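Local coordinates for probable outer membrane protein (Pseudomonas aeruginosa, PDB 3DWO) that probably carries hydrophobic compounds, such as long-chain fatty acids, across the outer membrane as a beta-barrel channel of the FadL family, at residues A[299-305]-A[340-346]; A[11-16]-A[354-358]; A[6-10]-A[26-32]. All blocks are in the same frame, centred on the assembly; numbering follows the deposited sequence.

Contact 1 (A[299-305]-A[340-346]). With C8E ((hydroxyethyloxy)tri(ethyloxy)octane), chain G.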
loop_
_atom_site.group_PDB
_atom_site.type_symbol
_atom_site.label_atom_id
_atom_site.label_comp_id
_atom_site.label_asym_id
_atom_site.label_seq_id
_atom_site.Cartn_x
_atom_site.Cartn_y
_atom_site.Cartn_z
ATOM N N ARG A 299 -30.348 -5.523 -18.335
ATOM C CA ARG A 299 -30.261 -5.560 -16.881
ATOM C C ARG A 299 -29.021 -6.238 -16.315
ATOM O O ARG A 299 -28.700 -6.065 -15.139
ATOM C CB ARG A 299 -31.509 -6.225 -16.296
ATOM C CG ARG A 299 -32.789 -5.491 -16.635
ATOM C CD ARG A 299 -33.871 -5.752 -15.605
ATOM N NE ARG A 299 -34.213 -7.164 -15.488
ATOM C CZ ARG A 299 -35.232 -7.614 -14.764
ATOM N NH1 ARG A 299 -35.998 -6.757 -14.102
ATOM N NH2 ARG A 299 -35.489 -8.916 -14.705
ATOM N N LEU A 300 -28.311 -6.995 -17.142
ATOM C CA LEU A 300 -27.134 -7.690 -16.655
ATOM C C LEU A 300 -25.862 -7.389 -17.439
ATOM O O LEU A 300 -25.789 -7.608 -18.649
ATOM C CB LEU A 300 -27.406 -9.197 -16.642
ATOM C CG LEU A 300 -26.401 -10.145 -15.972
ATOM C CD1 LEU A 300 -25.190 -10.326 -16.856
ATOM C CD2 LEU A 300 -26.005 -9.607 -14.602
ATOM N N SER A 301 -24.861 -6.880 -16.726
ATOM C CA SER A 301 -23.562 -6.559 -17.307
ATOM C C SER A 301 -22.482 -7.200 -16.446
ATOM O O SER A 301 -22.491 -7.059 -15.225
ATOM C CB SER A 301 -23.343 -5.046 -17.341
ATOM O OG SER A 301 -24.317 -4.410 -18.140
ATOM N N LEU A 302 -21.561 -7.909 -17.086
ATOM C CA LEU A 302 -20.474 -8.557 -16.372
ATOM C C LEU A 302 -19.138 -7.974 -16.812
ATOM O O LEU A 302 -18.987 -7.527 -17.953
ATOM C CB LEU A 302 -20.480 -10.064 -16.630
ATOM C CG LEU A 302 -21.705 -10.847 -16.152
ATOM C CD1 LEU A 302 -21.476 -12.329 -16.405
ATOM C CD2 LEU A 302 -21.942 -10.599 -14.672
ATOM N N GLY A 303 -18.174 -7.974 -15.897
ATOM C CA GLY A 303 -16.863 -7.448 -16.204
ATOM C C GLY A 303 -15.765 -8.368 -15.714
ATOM O O GLY A 303 -15.932 -9.082 -14.724
ATOM N N ALA A 304 -14.645 -8.363 -16.431
ATOM C CA ALA A 304 -13.483 -9.167 -16.077
ATOM C C ALA A 304 -12.310 -8.214 -16.125
ATOM O O ALA A 304 -12.287 -7.295 -16.943
ATOM C CB ALA A 304 -13.279 -10.298 -17.080
ATOM N N SER A 305 -11.330 -8.427 -15.257
ATOM C CA SER A 305 -10.180 -7.541 -15.237
ATOM C C SER A 305 -8.895 -8.245 -14.819
ATOM O O SER A 305 -8.903 -9.108 -13.945
ATOM C CB SER A 305 -10.471 -6.362 -14.303
ATOM O OG SER A 305 -9.319 -5.564 -14.123
ATOM N N ALA A 340 -10.099 -10.281 -11.560
ATOM C CA ALA A 340 -11.403 -10.058 -10.959
ATOM C C ALA A 340 -12.515 -10.299 -11.965
ATOM O O ALA A 340 -12.338 -10.121 -13.170
ATOM C CB ALA A 340 -11.493 -8.635 -10.423
ATOM N N VAL A 341 -13.666 -10.712 -11.460
ATOM C CA VAL A 341 -14.817 -10.945 -12.305
ATOM C C VAL A 341 -16.034 -10.620 -11.466
ATOM O O VAL A 341 -16.111 -10.993 -10.298
ATOM C CB VAL A 341 -14.882 -12.408 -12.792
ATOM C CG1 VAL A 341 -14.902 -13.359 -11.602
ATOM C CG2 VAL A 341 -16.119 -12.602 -13.656
ATOM N N GLY A 342 -16.973 -9.898 -12.060
ATOM C CA GLY A 342 -18.175 -9.521 -11.346
ATOM C C GLY A 342 -19.063 -8.704 -12.257
ATOM O O GLY A 342 -18.736 -8.514 -13.427
ATOM N N GLY A 343 -20.183 -8.215 -11.736
ATOM C CA GLY A 343 -21.067 -7.432 -12.573
ATOM C C GLY A 343 -22.209 -6.754 -11.849
ATOM O O GLY A 343 -22.370 -6.896 -10.637
ATOM N N ASP A 344 -23.007 -6.023 -12.622
ATOM C CA ASP A 344 -24.151 -5.278 -12.117
ATOM C C ASP A 344 -25.466 -5.815 -12.671
ATOM O O ASP A 344 -25.549 -6.215 -13.836
ATOM C CB ASP A 344 -24.018 -3.804 -12.509
ATOM C CG ASP A 344 -22.990 -3.065 -11.680
ATOM O OD1 ASP A 344 -22.032 -3.704 -11.199
ATOM O OD2 ASP A 344 -23.138 -1.837 -11.516
ATOM N N TYR A 345 -26.493 -5.816 -11.830
ATOM C CA TYR A 345 -27.810 -6.273 -12.246
ATOM C C TYR A 345 -28.865 -5.269 -11.805
ATOM O O TYR A 345 -29.047 -5.035 -10.613
ATOM C CB TYR A 345 -28.138 -7.634 -11.639
ATOM C CG TYR A 345 -29.429 -8.198 -12.177
ATOM C CD1 TYR A 345 -29.473 -8.796 -13.435
ATOM C CD2 TYR A 345 -30.618 -8.082 -11.459
ATOM C CE1 TYR A 345 -30.668 -9.262 -13.969
ATOM C CE2 TYR A 345 -31.821 -8.543 -11.986
ATOM C CZ TYR A 345 -31.837 -9.132 -13.242
ATOM O OH TYR A 345 -33.021 -9.586 -13.780
ATOM N N LYS A 346 -29.555 -4.673 -12.769
ATOM C CA LYS A 346 -30.597 -3.705 -12.458
ATOM C C LYS A 346 -31.865 -4.459 -12.080
ATOM O O LYS A 346 -32.469 -5.137 -12.910
ATOM C CB LYS A 346 -30.856 -2.805 -13.667
ATOM C CG LYS A 346 -29.630 -2.024 -14.106
ATOM C CD LYS A 346 -29.811 -1.411 -15.482
ATOM C CE LYS A 346 -28.520 -0.758 -15.957
ATOM N NZ LYS A 346 -28.630 -0.247 -17.353
HETATM C C1 C8E G . -21.731 -11.924 -10.780
HETATM C C2 C8E G . -22.912 -11.153 -11.144
HETATM C C3 C8E G . -23.300 -10.125 -10.180
HETATM C C4 C8E G . -24.497 -10.602 -9.501
HETATM C C5 C8E G . -25.457 -9.479 -9.374
HETATM C C6 C8E G . -26.782 -9.988 -9.075
#

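Contact 2 (A[11-16]-A[354-358]). With C8E ((hydroxyethyloxy)tri(ethyloxy)octane), chain G; C8E ((hydroxyethyloxy)tri(ethyloxy)octane), chain J.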
loop_
_atom_site.group_PDB
_atom_site.type_symbol
_atom_site.label_atom_id
_atom_site.label_comp_id
_atom_site.label_asym_id
_atom_site.label_seq_id
_atom_site.Cartn_x
_atom_site.Cartn_y
_atom_site.Cartn_z
ATOM N N ALA A 11 -19.102 1.606 -6.346
ATOM C CA ALA A 11 -19.627 0.668 -7.332
ATOM C C ALA A 11 -18.523 -0.338 -7.642
ATOM O O ALA A 11 -18.762 -1.539 -7.669
ATOM C CB ALA A 11 -20.043 1.406 -8.601
ATOM N N GLY A 12 -17.311 0.162 -7.865
ATOM C CA GLY A 12 -16.187 -0.719 -8.146
ATOM C C GLY A 12 -15.962 -1.710 -7.013
ATOM O O GLY A 12 -15.784 -2.910 -7.251
ATOM N N TRP A 13 -15.973 -1.219 -5.774
ATOM C CA TRP A 13 -15.781 -2.094 -4.624
ATOM C C TRP A 13 -16.855 -3.167 -4.579
ATOM O O TRP A 13 -16.586 -4.305 -4.190
ATOM C CB TRP A 13 -15.807 -1.300 -3.312
ATOM C CG TRP A 13 -14.467 -0.746 -2.925
ATOM C CD1 TRP A 13 -14.047 0.546 -3.045
ATOM C CD2 TRP A 13 -13.354 -1.483 -2.404
ATOM N NE1 TRP A 13 -12.742 0.661 -2.636
ATOM C CE2 TRP A 13 -12.289 -0.569 -2.239
ATOM C CE3 TRP A 13 -13.151 -2.828 -2.062
ATOM C CZ2 TRP A 13 -11.037 -0.955 -1.748
ATOM C CZ3 TRP A 13 -11.904 -3.214 -1.572
ATOM C CH2 TRP A 13 -10.863 -2.277 -1.421
ATOM N N GLY A 14 -18.070 -2.797 -4.979
ATOM C CA GLY A 14 -19.181 -3.733 -4.967
ATOM C C GLY A 14 -19.000 -4.932 -5.880
ATOM O O GLY A 14 -19.571 -5.995 -5.636
ATOM N N ARG A 15 -18.211 -4.774 -6.937
ATOM C CA ARG A 15 -17.971 -5.877 -7.863
ATOM C C ARG A 15 -16.508 -6.308 -7.894
ATOM O O ARG A 15 -16.019 -6.822 -8.904
ATOM C CB ARG A 15 -18.447 -5.503 -9.271
ATOM C CG ARG A 15 -18.000 -4.135 -9.745
ATOM C CD ARG A 15 -18.517 -3.848 -11.146
ATOM N NE ARG A 15 -18.114 -2.520 -11.596
ATOM C CZ ARG A 15 -18.905 -1.453 -11.609
ATOM N NH1 ARG A 15 -20.163 -1.542 -11.205
ATOM N NH2 ARG A 15 -18.428 -0.289 -12.018
ATOM N N ALA A 16 -15.820 -6.113 -6.771
ATOM C CA ALA A 16 -14.412 -6.477 -6.637
ATOM C C ALA A 16 -13.550 -5.869 -7.736
ATOM O O ALA A 16 -12.592 -6.492 -8.200
ATOM C CB ALA A 16 -14.259 -7.998 -6.634
ATOM N N ARG A 354 -24.934 -5.504 -7.115
ATOM C CA ARG A 354 -23.598 -5.837 -7.585
ATOM C C ARG A 354 -22.971 -6.934 -6.739
ATOM O O ARG A 354 -23.328 -7.134 -5.576
ATOM C CB ARG A 354 -22.679 -4.613 -7.535
ATOM C CG ARG A 354 -23.280 -3.355 -8.106
ATOM C CD ARG A 354 -22.210 -2.321 -8.429
ATOM N NE ARG A 354 -22.806 -1.085 -8.924
ATOM C CZ ARG A 354 -23.428 -0.201 -8.154
ATOM N NH1 ARG A 354 -23.529 -0.416 -6.848
ATOM N NH2 ARG A 354 -23.951 0.896 -8.687
ATOM N N ALA A 355 -22.018 -7.633 -7.340
ATOM C CA ALA A 355 -21.291 -8.702 -6.677
ATOM C C ALA A 355 -20.032 -8.977 -7.493
ATOM O O ALA A 355 -19.956 -8.628 -8.673
ATOM C CB ALA A 355 -22.150 -9.950 -6.591
ATOM N N GLY A 356 -19.043 -9.594 -6.860
ATOM C CA GLY A 356 -17.813 -9.900 -7.559
ATOM C C GLY A 356 -16.796 -10.550 -6.647
ATOM O O GLY A 356 -16.949 -10.551 -5.423
ATOM N N VAL A 357 -15.757 -11.109 -7.254
ATOM C CA VAL A 357 -14.688 -11.761 -6.524
ATOM C C VAL A 357 -13.395 -11.490 -7.282
ATOM O O VAL A 357 -13.412 -11.257 -8.491
ATOM C CB VAL A 357 -14.903 -13.285 -6.447
ATOM C CG1 VAL A 357 -16.204 -13.597 -5.717
ATOM C CG2 VAL A 357 -14.920 -13.868 -7.852
ATOM N N ALA A 358 -12.274 -11.513 -6.571
ATOM C CA ALA A 358 -10.996 -11.261 -7.215
ATOM C C ALA A 358 -9.869 -12.042 -6.559
ATOM O O ALA A 358 -9.953 -12.431 -5.396
ATOM C CB ALA A 358 -10.687 -9.754 -7.185
HETATM C C1 C8E G . -21.731 -11.924 -10.780
HETATM C C2 C8E G . -22.912 -11.153 -11.144
HETATM C C3 C8E G . -23.300 -10.125 -10.180
HETATM C C4 C8E G . -24.497 -10.602 -9.501
HETATM C C5 C8E G . -25.457 -9.479 -9.374
HETATM C C6 C8E G . -26.782 -9.988 -9.075
HETATM C C1 C8E J . -27.967 -6.277 -0.917
HETATM C C2 C8E J . -26.881 -6.385 -1.879
HETATM C C3 C8E J . -26.475 -7.753 -2.199
HETATM C C4 C8E J . -26.818 -7.990 -3.591
HETATM C C5 C8E J . -25.885 -9.001 -4.150
HETATM C C6 C8E J . -26.632 -10.139 -4.651
HETATM C C7 C8E J . -25.674 -10.667 -5.604
HETATM C C8 C8E J . -25.941 -12.107 -5.782
HETATM O O9 C8E J . -25.069 -13.189 -5.487
HETATM C C10 C8E J . -23.817 -13.274 -6.144
#

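Contact 3 (A[6-10]-A[26-32])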
loop_
_atom_site.group_PDB
_atom_site.type_symbol
_atom_site.label_atom_id
_atom_site.label_comp_id
_atom_site.label_asym_id
_atom_site.label_seq_id
_atom_site.Cartn_x
_atom_site.Cartn_y
_atom_site.Cartn_z
ATOM N N PRO A 6 -6.496 -0.185 -4.142
ATOM C CA PRO A 6 -7.391 -0.048 -5.299
ATOM C C PRO A 6 -7.921 1.384 -5.340
ATOM O O PRO A 6 -8.384 1.904 -4.324
ATOM C CB PRO A 6 -8.501 -1.051 -4.995
ATOM C CG PRO A 6 -7.787 -2.107 -4.212
ATOM C CD PRO A 6 -6.934 -1.297 -3.277
ATOM N N THR A 7 -7.847 2.014 -6.507
ATOM C CA THR A 7 -8.309 3.390 -6.672
ATOM C C THR A 7 -9.642 3.417 -7.430
ATOM O O THR A 7 -9.695 3.802 -8.603
ATOM C CB THR A 7 -7.251 4.217 -7.445
ATOM O OG1 THR A 7 -7.063 3.659 -8.755
ATOM C CG2 THR A 7 -5.911 4.183 -6.704
ATOM N N THR A 8 -10.716 3.020 -6.750
ATOM C CA THR A 8 -12.045 2.966 -7.364
ATOM C C THR A 8 -13.099 3.648 -6.503
ATOM O O THR A 8 -12.789 4.259 -5.481
ATOM C CB THR A 8 -12.493 1.495 -7.564
ATOM O OG1 THR A 8 -11.364 0.704 -7.952
ATOM C CG2 THR A 8 -13.548 1.393 -8.644
ATOM N N ASN A 9 -14.350 3.539 -6.929
ATOM C CA ASN A 9 -15.467 4.107 -6.189
ATOM C C ASN A 9 -16.241 2.944 -5.571
ATOM O O ASN A 9 -15.864 1.774 -5.738
ATOM C CB ASN A 9 -16.374 4.911 -7.119
ATOM C CG ASN A 9 -16.700 4.169 -8.396
ATOM O OD1 ASN A 9 -16.897 2.951 -8.390
ATOM N ND2 ASN A 9 -16.764 4.900 -9.500
ATOM N N THR A 10 -17.325 3.261 -4.868
ATOM C CA THR A 10 -18.123 2.237 -4.208
ATOM C C THR A 10 -18.672 1.184 -5.161
ATOM O O THR A 10 -18.714 0.001 -4.818
ATOM C CB THR A 10 -19.283 2.859 -3.438
ATOM O OG1 THR A 10 -20.199 3.461 -4.361
ATOM C CG2 THR A 10 -18.767 3.916 -2.498
ATOM N N ASP A 26 -18.966 5.823 -15.667
ATOM C CA ASP A 26 -18.282 5.649 -14.392
ATOM C C ASP A 26 -17.179 6.702 -14.291
ATOM O O ASP A 26 -16.133 6.585 -14.933
ATOM C CB ASP A 26 -17.687 4.239 -14.308
ATOM C CG ASP A 26 -16.847 4.030 -13.064
ATOM O OD1 ASP A 26 -16.831 4.921 -12.190
ATOM O OD2 ASP A 26 -16.203 2.967 -12.960
ATOM N N PRO A 27 -17.403 7.745 -13.477
ATOM C CA PRO A 27 -16.437 8.832 -13.289
ATOM C C PRO A 27 -15.037 8.417 -12.831
ATOM O O PRO A 27 -14.088 9.188 -12.983
ATOM C CB PRO A 27 -17.141 9.745 -12.288
ATOM C CG PRO A 27 -17.972 8.798 -11.491
ATOM C CD PRO A 27 -18.545 7.902 -12.560
ATOM N N SER A 28 -14.900 7.210 -12.285
ATOM C CA SER A 28 -13.589 6.740 -11.835
ATOM C C SER A 28 -12.640 6.619 -13.023
ATOM O O SER A 28 -11.432 6.445 -12.854
ATOM C CB SER A 28 -13.703 5.381 -11.143
ATOM O OG SER A 28 -14.111 4.381 -12.058
ATOM N N ALA A 29 -13.194 6.708 -14.228
ATOM C CA ALA A 29 -12.392 6.616 -15.441
ATOM C C ALA A 29 -11.410 7.784 -15.537
ATOM O O ALA A 29 -10.391 7.694 -16.213
ATOM C CB ALA A 29 -13.302 6.599 -16.671
ATOM N N ALA A 30 -11.726 8.884 -14.863
ATOM C CA ALA A 30 -10.866 10.062 -14.884
ATOM C C ALA A 30 -9.424 9.702 -14.507
ATOM O O ALA A 30 -8.479 10.384 -14.911
ATOM C CB ALA A 30 -11.412 11.120 -13.937
ATOM N N PHE A 31 -9.254 8.624 -13.749
ATOM C CA PHE A 31 -7.918 8.206 -13.336
ATOM C C PHE A 31 -7.534 6.813 -13.831
ATOM O O PHE A 31 -6.488 6.635 -14.452
ATOM C CB PHE A 31 -7.802 8.249 -11.807
ATOM C CG PHE A 31 -6.494 7.723 -11.278
ATOM C CD1 PHE A 31 -5.307 8.414 -11.500
ATOM C CD2 PHE A 31 -6.448 6.524 -10.569
ATOM C CE1 PHE A 31 -4.093 7.918 -11.024
ATOM C CE2 PHE A 31 -5.237 6.019 -10.090
ATOM C CZ PHE A 31 -4.057 6.717 -10.317
ATOM N N ASN A 32 -8.389 5.835 -13.557
ATOM C CA ASN A 32 -8.136 4.447 -13.927
ATOM C C ASN A 32 -7.914 4.190 -15.424
ATOM O O ASN A 32 -6.991 3.465 -15.800
ATOM C CB ASN A 32 -9.256 3.587 -13.347
ATOM C CG ASN A 32 -9.319 3.692 -11.822
ATOM O OD1 ASN A 32 -8.317 3.470 -11.139
ATOM N ND2 ASN A 32 -10.488 4.039 -11.286
#

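Contact 1 (A[299-305]-A[340-346])
Antiparallel pairing in the wall of a FadL-type beta barrel joins Leu300 to Tyr345 and runs on to Ser305 and Ala340, with the segment axes 4.4 Å apart at their closest. Ser301 with Asp344, Gly303 with Gly342 and Ser305 with Ala340 are hydrogen-bonded pairs. The shortest of their bonds is Gly303 N to Gly342 O, 2.6 Å. Between these rungs Leu302 faces Gly343 in a non-hydrogen-bonded pair; Gly343 has no side chain, and Leu302 CD2 leans over it, 3.9 Å from Gly343 CA.

The two faces of the wall differ in character. Leu300, Leu302, Val341 and Tyr345 project on the side where a detergent tail lies, its C2 3.7 Å from Leu302 CD2, consistent with a lipid-facing surface. Ser301, Ser305 and Asp344 lie on the other face, where the Asp344 carboxylate is paired with arginines beyond the two strands, Arg354 and Arg15.

At the end near Arg299 the aromatic side chain carries the contact. With CG anti to the backbone N (chi1 -174°), the Tyr345 ring leans toward the neighbouring strand and receives Leu300 CD2 at its edge, 3.7 Å from Tyr345 CD1. Farther out, the ring and the Arg299 guanidinium planes are 60° apart, and Tyr345 OH rests over one guanidinium face, 2.7 Å from Arg299 NH2 but poorly angled for a hydrogen bond.

Contact 2 (A[11-16]-A[354-358])
Arg15 and Arg354 reach across this contact with their guanidinium planes turned 61° apart, so the two groups meet at a slant and do not stack. Their nearest atoms are Arg15 NH1 and Arg354 NE, 3.5 Å from each other. The carboxylate of Asp344, salt-bridged to both, probably accounts for so close an approach; Arg354 has a second acidic partner in Asp398, and Arg15 also makes a cation-pi contact with Phe23.

One face of each group is met by the helix. Ala11 CB sits over one face of the Arg354 guanidinium, 3.7 Å from NE, while Ala11 O lies above one face of the Arg15 guanidinium, offset toward its rim. Arg15 doubles back along its own helix because CG stands between the backbone N and the carbonyl carbon (chi1 47°), with the chain extended from there to NE.

Below the charged layer the contact becomes a close backbone fit without a hydrogen bond across it. Gly14 O approaches Ala355 CA at 3.4 Å, and Arg15 O lies 3.8 Å from Gly356 CA, an approach open to a residue lacking a side chain. Ala16, with its positive phi of 54°, is the C-prime residue of a Schellman motif ending the helix; its CB comes to 3.5 Å from Val357 N and 4.0 Å from Ala358 CB. Ala355 points the other way, where its CB touches two detergent molecules. A short N-terminal helix, with the turn that ends it, packed against the inner wall of the barrel is in keeping with the hatch that plugs FadL-family channels.

Contact 3 (A[6-10]-A[26-32])
Asp26 meets Asn9 through OD1, which receives Asn9 ND2 at 2.7 Å on its syn side, though 26° out of the carboxylate plane; the amide and carboxylate planes are 40° apart. The same oxygen takes a second bond, 3.0 Å long, from Ser28 N, arriving from the opposite face of the carboxylate plane; this closes an Asx turn over the type I turn from Asp26 to Ala29. Asp26 OD2 is bonded by Ser28 OG at 2.7 Å, so three donors fix the tilt of the carboxylate. Asn9 for its part is the N-cap of helix 10-14: its OD1 accepts from Gly12 N, and its ND2 also serves Gln46 on the barrel wall.

Pro27 turns from this network to the barrel, packing on Ile44 and Phe101. Next comes Ser28, whose CB lies 3.5 Å from Asn9 ND2, beside the hydrogen bond that this amide gives Asp26. Both segments are consistent with the N-terminal hatch that plugs the barrel in FadL-type channels, which would here fold on itself, largely through polar groups that are buried.

A short, loosely formed helical turn follows, with Ser28 O accepting from the backbone N of both Phe31 and Asn32. Phe31 leaves it with CG anti to the backbone N (chi1 175°) and offers a ring edge to Thr7, whose OG1 is near the ring plane and 3.3 Å from CE2. The ring also makes edge-to-face contacts with Phe215 and His233. Asn32 then grips Thr7 with both ends of its amide: ND2 donates to Thr7 O at 2.8 Å, the acceptor being almost in the amide plane, while OD1 accepts from Thr7 OG1 at 2.7 Å.

In the fold
Moving inward from wall to probable plug, contact 1 is the most exposed and the one built on regular backbone pairing, with apolar side chains set beside detergent. Contact 2 is buried and carries no hydrogen bond of its own between segments; it lays helix 10-14 on strand 351-360, the sheet neighbour of strand 336-346. Through Asp344, common to contacts 1 and 2, wall and probable plug share one charge cluster. Contact 3 is also buried, but within the presumed hatch, and relies on side-chain amides, hydroxyls and a carboxylate. It joins contact 2 directly along the chain and through the Asn9 cap; contact 1 it does not touch, nearest atoms about 8 Å apart.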